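Local coordinates for hypothetical bacterial 6-phosphogluconolactonase (Bacteroides fragilis, PDB 3SCY), which is a putative 6-phosphogluconolactonase of the seven-bladed beta-propeller lactonase family, and so probably hydrolyses 6-phosphogluconolactone to 6-phosphogluconate, at residues A[32-40]-A[314-322]; A[266-274]-A[335-343]. All blocks are in the same frame, centred on the assembly; numbering follows the deposited sequence. Where two conformers were deposited one is given.

Contact 1 (A[32-40]-A[314-322])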
loop_
_atom_site.group_PDB
_atom_site.type_symbol
_atom_site.label_atom_id
_atom_site.label_comp_id
_atom_site.label_asym_id
_atom_site.label_seq_id
_atom_site.Cartn_x
_atom_site.Cartn_y
_atom_site.Cartn_z
ATOM N N PHE A 32 1.171 8.326 -15.944
ATOM C CA PHE A 32 -0.003 8.797 -16.692
ATOM C C PHE A 32 -0.550 10.070 -16.112
ATOM O O PHE A 32 -0.420 10.310 -14.916
ATOM C CB PHE A 32 -1.153 7.732 -16.637
ATOM C CG PHE A 32 -0.824 6.359 -17.180
ATOM C CD1 PHE A 32 -0.147 5.427 -16.398
ATOM C CD2 PHE A 32 -1.177 6.005 -18.474
ATOM C CE1 PHE A 32 0.183 4.173 -16.906
ATOM C CE2 PHE A 32 -0.807 4.762 -19.001
ATOM C CZ PHE A 32 -0.147 3.844 -18.201
ATOM N N ARG A 33 -1.245 10.851 -16.943
ATOM C CA ARG A 33 -2.058 11.923 -16.426
ATOM C C ARG A 33 -3.448 11.312 -16.222
ATOM O O ARG A 33 -3.896 10.558 -17.081
ATOM C CB ARG A 33 -2.113 13.128 -17.376
ATOM C CG ARG A 33 -2.494 14.412 -16.628
ATOM C CD ARG A 33 -1.308 14.969 -15.846
ATOM N NE ARG A 33 -0.330 15.500 -16.789
ATOM C CZ ARG A 33 0.946 15.761 -16.544
ATOM N NH1 ARG A 33 1.467 15.523 -15.342
ATOM N NH2 ARG A 33 1.723 16.231 -17.505
ATOM N N PHE A 34 -4.106 11.573 -15.096
ATOM C CA PHE A 34 -5.461 11.041 -14.885
ATOM C C PHE A 34 -6.378 12.183 -14.451
ATOM O O PHE A 34 -6.096 12.838 -13.443
ATOM C CB PHE A 34 -5.472 9.885 -13.845
ATOM C CG PHE A 34 -6.875 9.337 -13.652
ATOM C CD1 PHE A 34 -7.414 8.412 -14.553
ATOM C CD2 PHE A 34 -7.680 9.789 -12.611
ATOM C CE1 PHE A 34 -8.723 7.945 -14.405
ATOM C CE2 PHE A 34 -8.985 9.305 -12.456
ATOM C CZ PHE A 34 -9.501 8.398 -13.361
ATOM N N ASN A 35 -7.486 12.405 -15.184
ATOM C CA ASN A 35 -8.404 13.479 -14.821
ATOM C C ASN A 35 -9.447 12.950 -13.830
ATOM O O ASN A 35 -10.244 12.083 -14.194
ATOM C CB ASN A 35 -9.052 14.053 -16.075
ATOM C CG ASN A 35 -9.781 15.328 -15.818
ATOM O OD1 ASN A 35 -10.605 15.434 -14.897
ATOM N ND2 ASN A 35 -9.459 16.344 -16.594
ATOM N N GLU A 36 -9.417 13.441 -12.567
ATOM C CA GLU A 36 -10.328 12.952 -11.514
ATOM C C GLU A 36 -11.745 13.567 -11.626
ATOM O O GLU A 36 -12.571 13.312 -10.756
ATOM C CB GLU A 36 -9.753 13.135 -10.093
ATOM C CG GLU A 36 -9.514 14.572 -9.641
ATOM C CD GLU A 36 -9.334 14.814 -8.151
ATOM O OE1 GLU A 36 -9.361 13.839 -7.362
ATOM O OE2 GLU A 36 -9.221 16.002 -7.767
ATOM N N GLU A 37 -12.019 14.360 -12.668
ATOM C CA GLU A 37 -13.388 14.892 -12.856
ATOM C C GLU A 37 -14.041 14.195 -14.061
ATOM O O GLU A 37 -15.273 14.128 -14.136
ATOM C CB GLU A 37 -13.437 16.442 -13.005
ATOM C CG GLU A 37 -13.040 17.259 -11.772
ATOM C CD GLU A 37 -13.774 17.145 -10.443
ATOM O OE1 GLU A 37 -14.985 16.828 -10.445
ATOM O OE2 GLU A 37 -13.148 17.439 -9.396
ATOM N N THR A 38 -13.232 13.651 -14.998
ATOM C CA THR A 38 -13.756 12.984 -16.201
ATOM C C THR A 38 -13.376 11.505 -16.371
ATOM O O THR A 38 -14.041 10.804 -17.140
ATOM C CB THR A 38 -13.314 13.698 -17.479
ATOM O OG1 THR A 38 -11.904 13.558 -17.610
ATOM C CG2 THR A 38 -13.725 15.172 -17.520
ATOM N N GLY A 39 -12.293 11.054 -15.717
ATOM C CA GLY A 39 -11.852 9.671 -15.849
ATOM C C GLY A 39 -10.959 9.397 -17.038
ATOM O O GLY A 39 -10.556 8.253 -17.257
ATOM N N GLU A 40 -10.623 10.452 -17.804
ATOM C CA GLU A 40 -9.729 10.356 -18.957
ATOM C C GLU A 40 -8.277 10.243 -18.504
ATOM O O GLU A 40 -7.899 10.840 -17.501
ATOM C CB GLU A 40 -9.891 11.574 -19.885
ATOM C CG GLU A 40 -11.309 11.776 -20.425
ATOM C CD GLU A 40 -11.878 10.754 -21.395
ATOM O OE1 GLU A 40 -11.109 9.902 -21.898
ATOM O OE2 GLU A 40 -13.095 10.829 -21.684
ATOM N N THR A 314 -9.460 8.556 -5.968
ATOM C CA THR A 314 -8.973 9.911 -6.247
ATOM C C THR A 314 -9.214 10.818 -5.029
ATOM O O THR A 314 -10.187 10.612 -4.288
ATOM C CB THR A 314 -9.637 10.459 -7.501
ATOM O OG1 THR A 314 -11.074 10.481 -7.333
ATOM C CG2 THR A 314 -9.222 9.690 -8.771
ATOM N N PRO A 315 -8.380 11.882 -4.851
ATOM C CA PRO A 315 -8.557 12.771 -3.683
ATOM C C PRO A 315 -9.950 13.408 -3.581
ATOM O O PRO A 315 -10.414 13.643 -2.465
ATOM C CB PRO A 315 -7.481 13.846 -3.889
ATOM C CG PRO A 315 -6.401 13.126 -4.646
ATOM C CD PRO A 315 -7.156 12.222 -5.604
ATOM N N ASN A 316 -10.638 13.647 -4.712
ATOM C CA ASN A 316 -11.978 14.243 -4.696
ATOM C C ASN A 316 -13.063 13.181 -4.407
ATOM O O ASN A 316 -14.243 13.517 -4.346
ATOM C CB ASN A 316 -12.274 14.993 -5.996
ATOM C CG ASN A 316 -12.472 14.148 -7.224
ATOM O OD1 ASN A 316 -12.298 12.922 -7.209
ATOM N ND2 ASN A 316 -12.736 14.794 -8.346
ATOM N N GLY A 317 -12.649 11.910 -4.287
ATOM C CA GLY A 317 -13.555 10.793 -4.005
ATOM C C GLY A 317 -14.410 10.338 -5.163
ATOM O O GLY A 317 -15.261 9.448 -5.000
ATOM N N LYS A 318 -14.233 10.930 -6.354
ATOM C CA LYS A 318 -15.121 10.624 -7.471
ATOM C C LYS A 318 -14.829 9.292 -8.167
ATOM O O LYS A 318 -15.757 8.682 -8.689
ATOM C CB LYS A 318 -15.120 11.770 -8.510
ATOM C CG LYS A 318 -16.020 11.524 -9.711
ATOM C CD LYS A 318 -16.142 12.726 -10.608
ATOM C CE LYS A 318 -17.143 12.436 -11.700
ATOM N NZ LYS A 318 -17.354 13.622 -12.562
ATOM N N TYR A 319 -13.550 8.876 -8.247
ATOM C CA TYR A 319 -13.232 7.627 -8.936
ATOM C C TYR A 319 -12.412 6.675 -8.076
ATOM O O TYR A 319 -11.649 7.090 -7.188
ATOM C CB TYR A 319 -12.441 7.892 -10.244
ATOM C CG TYR A 319 -13.201 8.676 -11.280
ATOM C CD1 TYR A 319 -14.201 8.076 -12.043
ATOM C CD2 TYR A 319 -12.912 10.014 -11.518
ATOM C CE1 TYR A 319 -14.910 8.798 -13.001
ATOM C CE2 TYR A 319 -13.624 10.749 -12.469
ATOM C CZ TYR A 319 -14.617 10.131 -13.215
ATOM O OH TYR A 319 -15.357 10.821 -14.166
ATOM N N LEU A 320 -12.620 5.377 -8.351
ATOM C CA LEU A 320 -11.896 4.274 -7.744
ATOM C C LEU A 320 -11.263 3.477 -8.889
ATOM O O LEU A 320 -11.965 3.001 -9.804
ATOM C CB LEU A 320 -12.868 3.427 -6.898
ATOM C CG LEU A 320 -12.212 2.371 -5.993
ATOM C CD1 LEU A 320 -13.093 2.035 -4.791
ATOM C CD2 LEU A 320 -11.865 1.103 -6.772
ATOM N N LEU A 321 -9.921 3.427 -8.878
ATOM C CA LEU A 321 -9.152 2.784 -9.934
ATOM C C LEU A 321 -8.584 1.485 -9.451
ATOM O O LEU A 321 -7.957 1.460 -8.386
ATOM C CB LEU A 321 -8.001 3.693 -10.398
ATOM C CG LEU A 321 -8.370 5.010 -11.091
ATOM C CD1 LEU A 321 -8.839 6.070 -10.110
ATOM C CD2 LEU A 321 -7.152 5.601 -11.797
ATOM N N VAL A 322 -8.830 0.399 -10.207
ATOM C CA VAL A 322 -8.410 -0.948 -9.824
ATOM C C VAL A 322 -7.341 -1.515 -10.755
ATOM O O VAL A 322 -7.597 -1.692 -11.943
ATOM C CB VAL A 322 -9.602 -1.932 -9.775
ATOM C CG1 VAL A 322 -9.152 -3.306 -9.282
ATOM C CG2 VAL A 322 -10.721 -1.385 -8.895
#

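Contact 2 (A[266-274]-A[335-343]). With NA (sodium ion), chain E.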
loop_
_atom_site.group_PDB
_atom_site.type_symbol
_atom_site.label_atom_id
_atom_site.label_comp_id
_atom_site.label_asym_id
_atom_site.label_seq_id
_atom_site.Cartn_x
_atom_site.Cartn_y
_atom_site.Cartn_z
ATOM N N LEU A 266 -10.184 3.855 2.441
ATOM C CA LEU A 266 -11.343 4.609 2.820
ATOM C C LEU A 266 -11.576 5.663 1.770
ATOM O O LEU A 266 -10.604 6.229 1.233
ATOM C CB LEU A 266 -11.111 5.293 4.189
ATOM C CG LEU A 266 -11.264 4.424 5.414
ATOM C CD1 LEU A 266 -10.527 5.002 6.582
ATOM C CD2 LEU A 266 -12.728 4.261 5.793
ATOM N N SER A 267 -12.847 6.008 1.522
ATOM C CA SER A 267 -13.136 7.166 0.689
ATOM C C SER A 267 -12.574 8.424 1.423
ATOM O O SER A 267 -12.526 8.436 2.668
ATOM C CB SER A 267 -14.641 7.292 0.404
ATOM O OG SER A 267 -15.425 7.347 1.585
ATOM N N PRO A 268 -12.135 9.455 0.692
ATOM C CA PRO A 268 -11.605 10.664 1.368
ATOM C C PRO A 268 -12.577 11.291 2.378
ATOM O O PRO A 268 -12.097 11.817 3.379
ATOM C CB PRO A 268 -11.307 11.618 0.208
ATOM C CG PRO A 268 -11.061 10.721 -0.958
ATOM C CD PRO A 268 -12.037 9.576 -0.776
ATOM N N ASP A 269 -13.931 11.199 2.178
ATOM C CA ASP A 269 -14.911 11.744 3.118
ATOM C C ASP A 269 -15.103 10.837 4.354
ATOM O O ASP A 269 -15.847 11.203 5.263
ATOM C CB ASP A 269 -16.253 12.034 2.408
ATOM C CG ASP A 269 -16.965 10.820 1.806
ATOM O OD1 ASP A 269 -16.537 9.677 2.080
ATOM O OD2 ASP A 269 -17.972 11.022 1.091
ATOM N N GLY A 270 -14.448 9.671 4.358
ATOM C CA GLY A 270 -14.468 8.701 5.449
ATOM C C GLY A 270 -15.763 7.921 5.608
ATOM O O GLY A 270 -15.912 7.157 6.572
ATOM N N LYS A 271 -16.700 8.108 4.677
ATOM C CA LYS A 271 -18.017 7.472 4.767
ATOM C C LYS A 271 -18.047 6.010 4.294
ATOM O O LYS A 271 -18.942 5.262 4.721
ATOM C CB LYS A 271 -19.047 8.277 3.981
ATOM C CG LYS A 271 -19.490 9.535 4.715
ATOM C CD LYS A 271 -20.721 10.149 4.063
ATOM C CE LYS A 271 -21.157 11.416 4.763
ATOM N NZ LYS A 271 -22.392 11.979 4.158
ATOM N N TYR A 272 -17.082 5.588 3.446
ATOM C CA TYR A 272 -17.081 4.226 2.940
ATOM C C TYR A 272 -15.719 3.653 2.961
ATOM O O TYR A 272 -14.735 4.383 2.844
ATOM C CB TYR A 272 -17.637 4.146 1.493
ATOM C CG TYR A 272 -19.106 4.487 1.423
ATOM C CD1 TYR A 272 -20.080 3.527 1.690
ATOM C CD2 TYR A 272 -19.522 5.792 1.184
ATOM C CE1 TYR A 272 -21.429 3.863 1.731
ATOM C CE2 TYR A 272 -20.864 6.140 1.224
ATOM C CZ TYR A 272 -21.815 5.170 1.480
ATOM O OH TYR A 272 -23.145 5.524 1.541
ATOM N N LEU A 273 -15.661 2.340 3.177
ATOM C CA LEU A 273 -14.442 1.549 3.176
ATOM C C LEU A 273 -14.551 0.525 2.047
ATOM O O LEU A 273 -15.594 -0.115 1.873
ATOM C CB LEU A 273 -14.224 0.867 4.528
ATOM C CG LEU A 273 -12.888 0.092 4.634
ATOM C CD1 LEU A 273 -12.219 0.338 5.929
ATOM C CD2 LEU A 273 -13.064 -1.412 4.383
ATOM N N TYR A 274 -13.439 0.310 1.338
ATOM C CA TYR A 274 -13.381 -0.639 0.240
ATOM C C TYR A 274 -12.262 -1.632 0.481
ATOM O O TYR A 274 -11.181 -1.245 0.942
ATOM C CB TYR A 274 -13.123 0.118 -1.091
ATOM C CG TYR A 274 -14.233 1.091 -1.411
ATOM C CD1 TYR A 274 -14.233 2.382 -0.881
ATOM C CD2 TYR A 274 -15.279 0.727 -2.253
ATOM C CE1 TYR A 274 -15.292 3.265 -1.122
ATOM C CE2 TYR A 274 -16.306 1.621 -2.558
ATOM C CZ TYR A 274 -16.322 2.877 -1.969
ATOM O OH TYR A 274 -17.364 3.728 -2.250
ATOM N N ARG A 335 -17.620 6.571 -8.414
ATOM C CA ARG A 335 -18.218 6.411 -7.094
ATOM C C ARG A 335 -19.447 7.245 -6.928
ATOM O O ARG A 335 -19.434 8.442 -7.223
ATOM C CB ARG A 335 -17.253 6.854 -5.992
ATOM C CG ARG A 335 -16.084 5.944 -5.745
ATOM C CD ARG A 335 -15.360 6.299 -4.444
ATOM N NE ARG A 335 -16.160 6.076 -3.240
ATOM C CZ ARG A 335 -16.710 7.029 -2.494
ATOM N NH1 ARG A 335 -16.491 8.310 -2.769
ATOM N NH2 ARG A 335 -17.469 6.708 -1.454
ATOM N N ASP A 336 -20.491 6.648 -6.373
ATOM C CA ASP A 336 -21.654 7.423 -5.988
ATOM C C ASP A 336 -21.369 7.794 -4.558
ATOM O O ASP A 336 -21.259 6.906 -3.707
ATOM C CB ASP A 336 -22.947 6.608 -6.167
ATOM C CG ASP A 336 -24.205 7.388 -5.813
ATOM O OD1 ASP A 336 -24.154 8.203 -4.865
ATOM O OD2 ASP A 336 -25.253 7.122 -6.419
ATOM N N GLN A 337 -21.164 9.094 -4.288
ATOM C CA GLN A 337 -20.739 9.537 -2.955
ATOM C C GLN A 337 -21.835 9.380 -1.891
ATOM O O GLN A 337 -21.505 9.253 -0.712
ATOM C CB GLN A 337 -20.168 10.976 -2.999
ATOM C CG GLN A 337 -19.103 11.114 -4.120
ATOM C CD GLN A 337 -17.802 11.791 -3.764
ATOM O OE1 GLN A 337 -17.104 11.428 -2.805
ATOM N NE2 GLN A 337 -17.373 12.696 -4.628
ATOM N N ALA A 338 -23.094 9.236 -2.299
ATOM C CA ALA A 338 -24.206 9.050 -1.378
ATOM C C ALA A 338 -24.496 7.571 -1.050
ATOM O O ALA A 338 -25.108 7.298 -0.021
ATOM C CB ALA A 338 -25.449 9.696 -1.954
ATOM N N THR A 339 -24.103 6.623 -1.913
ATOM C CA THR A 339 -24.379 5.206 -1.645
ATOM C C THR A 339 -23.105 4.368 -1.516
ATOM O O THR A 339 -23.185 3.232 -1.060
ATOM C CB THR A 339 -25.221 4.601 -2.783
ATOM O OG1 THR A 339 -24.398 4.567 -3.951
ATOM C CG2 THR A 339 -26.510 5.377 -3.032
ATOM N N GLY A 340 -21.975 4.894 -1.972
ATOM C CA GLY A 340 -20.714 4.153 -1.967
ATOM C C GLY A 340 -20.543 3.226 -3.159
ATOM O O GLY A 340 -19.448 2.693 -3.365
ATOM N N LEU A 341 -21.608 3.050 -3.978
ATOM C CA LEU A 341 -21.606 2.109 -5.101
ATOM C C LEU A 341 -20.799 2.574 -6.294
ATOM O O LEU A 341 -20.564 3.771 -6.492
ATOM C CB LEU A 341 -23.028 1.744 -5.520
ATOM C CG LEU A 341 -23.910 1.200 -4.399
ATOM C CD1 LEU A 341 -25.300 0.876 -4.930
ATOM C CD2 LEU A 341 -23.255 -0.028 -3.677
ATOM N N LEU A 342 -20.350 1.598 -7.079
ATOM C CA LEU A 342 -19.413 1.818 -8.176
ATOM C C LEU A 342 -20.018 1.532 -9.539
ATOM O O LEU A 342 -20.864 0.637 -9.665
ATOM C CB LEU A 342 -18.191 0.904 -7.968
ATOM C CG LEU A 342 -17.470 1.047 -6.640
ATOM C CD1 LEU A 342 -16.295 0.073 -6.544
ATOM C CD2 LEU A 342 -16.958 2.494 -6.434
ATOM N N THR A 343 -19.553 2.282 -10.572
ATOM C CA THR A 343 -19.967 2.139 -11.974
ATOM C C THR A 343 -18.742 2.135 -12.870
ATOM O O THR A 343 -18.002 3.118 -12.880
ATOM C CB THR A 343 -20.930 3.271 -12.391
ATOM O OG1 THR A 343 -22.032 3.326 -11.492
ATOM C CG2 THR A 343 -21.436 3.115 -13.832
HETATM NA NA NA E . -21.343 -1.652 -9.331
HETATM O O HOH W 1 -15.162 10.992 -0.704
HETATM O O HOH W 2 -18.800 8.807 -0.233
HETATM O O HOH W 3 -24.943 3.320 1.795
HETATM O O HOH W 4 -21.173 -1.473 -6.694
HETATM O O HOH W 5 -22.365 -1.885 -11.347
HETATM O O HOH W 6 -21.721 -4.137 -8.760
HETATM O O HOH W 7 -23.651 -0.996 -8.210
#

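Contact 1 (A[32-40]-A[314-322])
Asn-316 and Glu-36 carry the polar half of this contact between neighbouring propeller blades. The amide of Asn-316 and the carboxylate of Glu-36 stack with their planes 12° apart. ND2 of Asn-316 gives a nearly straight bond to Glu-36 O (2.8 Å), reaching it from above the carbonyl plane, and a weak one to Glu-37 OE2. In return the backbone N of Asn-316 donates to Glu-36 OE1 (2.9 Å) on the syn side but well out of the carboxylate plane. Asn-316 OD1 takes the Lys-318 N-H, which makes an Asx turn, and also accepts from Thr-314 OG1; the two bonds hold the amide's rotation. The fully extended Lys-318, its CG anti to the backbone N (chi1 180°), carries NZ to Glu-37 O (2.7 Å).

Apolar contacts lie beside this polar cluster. CD2 of Leu-321 sits over the centre of the Phe-34 ring, 3.8 Å from its centroid, while the ring's edge turns toward the face of Tyr-319 in an offset edge-to-face pair with planes at 89°. Gly-39 CA lies over one face of Tyr-319, toward its rim, as a CH-pi contact; Lys-318 CG lies likewise over the opposite face.

Because main-chain carbonyls receive much of the bonding, the grip depends on the shape of the loop 36-39 as well as on its side chains.

Contact 2 (A[266-274]-A[335-343])
Tyr-274 reaches across to Arg-335 and Gly-340 with its hydroxyl, which acts in two roles. Arg-335 grips that one oxygen side-on: NE (2.8 Å from Tyr-274 OH) and NH2 both donate to it nearly within the guanidinium plane, which stands at 87° to the phenol ring. The hydroxyl in turn donates to Gly-340 O, 2.6 Å from Tyr-274 OH. The arginine chain runs straight through chi2, then bends at chi3 (66°), and with the turn at chi4 this brings NE and NH2 to the hydroxyl; Ser-267 CB then rests over one face of the guanidinium, 3.4 Å from Arg-335 NH2.

Tyr-272 takes its CG beside the backbone N (chi1 -67°), which lays the ring against the loop: Gly-340 CA stands directly over the ring centre, 3.5 Å from the centroid. The positive phi of Gly-340 favours glycine by itself. Tyr-272 OH and Ala-338 O are hydrogen-bonded (3.1 Å). A water accepts from Arg-335 NH2 and donates to Asp-269 OD2 and Gln-337 O, linking the two loops.

Beyond the loop, Leu-342 O binds a sodium ion, together with Gln-302 and four waters. Two hairpin turns of successive four-stranded sheets interlock here, as adjacent blades do in a seven-bladed beta-propeller.

In the fold
Both contacts involve the sheet 310-350, one through its turn 314-317 and the start of strand 319-324, the other through its outer hairpin 335-342. Contact 1 ties that sheet to the one containing strand 28-35, contact 2 to the one containing strand 272-277, so a single blade is held to two neighbours. They meet inside the blade, where Gly-317 O probably accepts from Arg-335 NH1, and Lys-318 O from Arg-335 N. Contact 2 is the more buried and turns on tyrosine hydroxyls, an arginine and ordered water; contact 1 is only partly buried, pairing a largely solvent-facing loop that carries two glutamates with an amide and a lysine, beside a Phe-Tyr-Leu cluster. Sodium belongs to contact 2 alone.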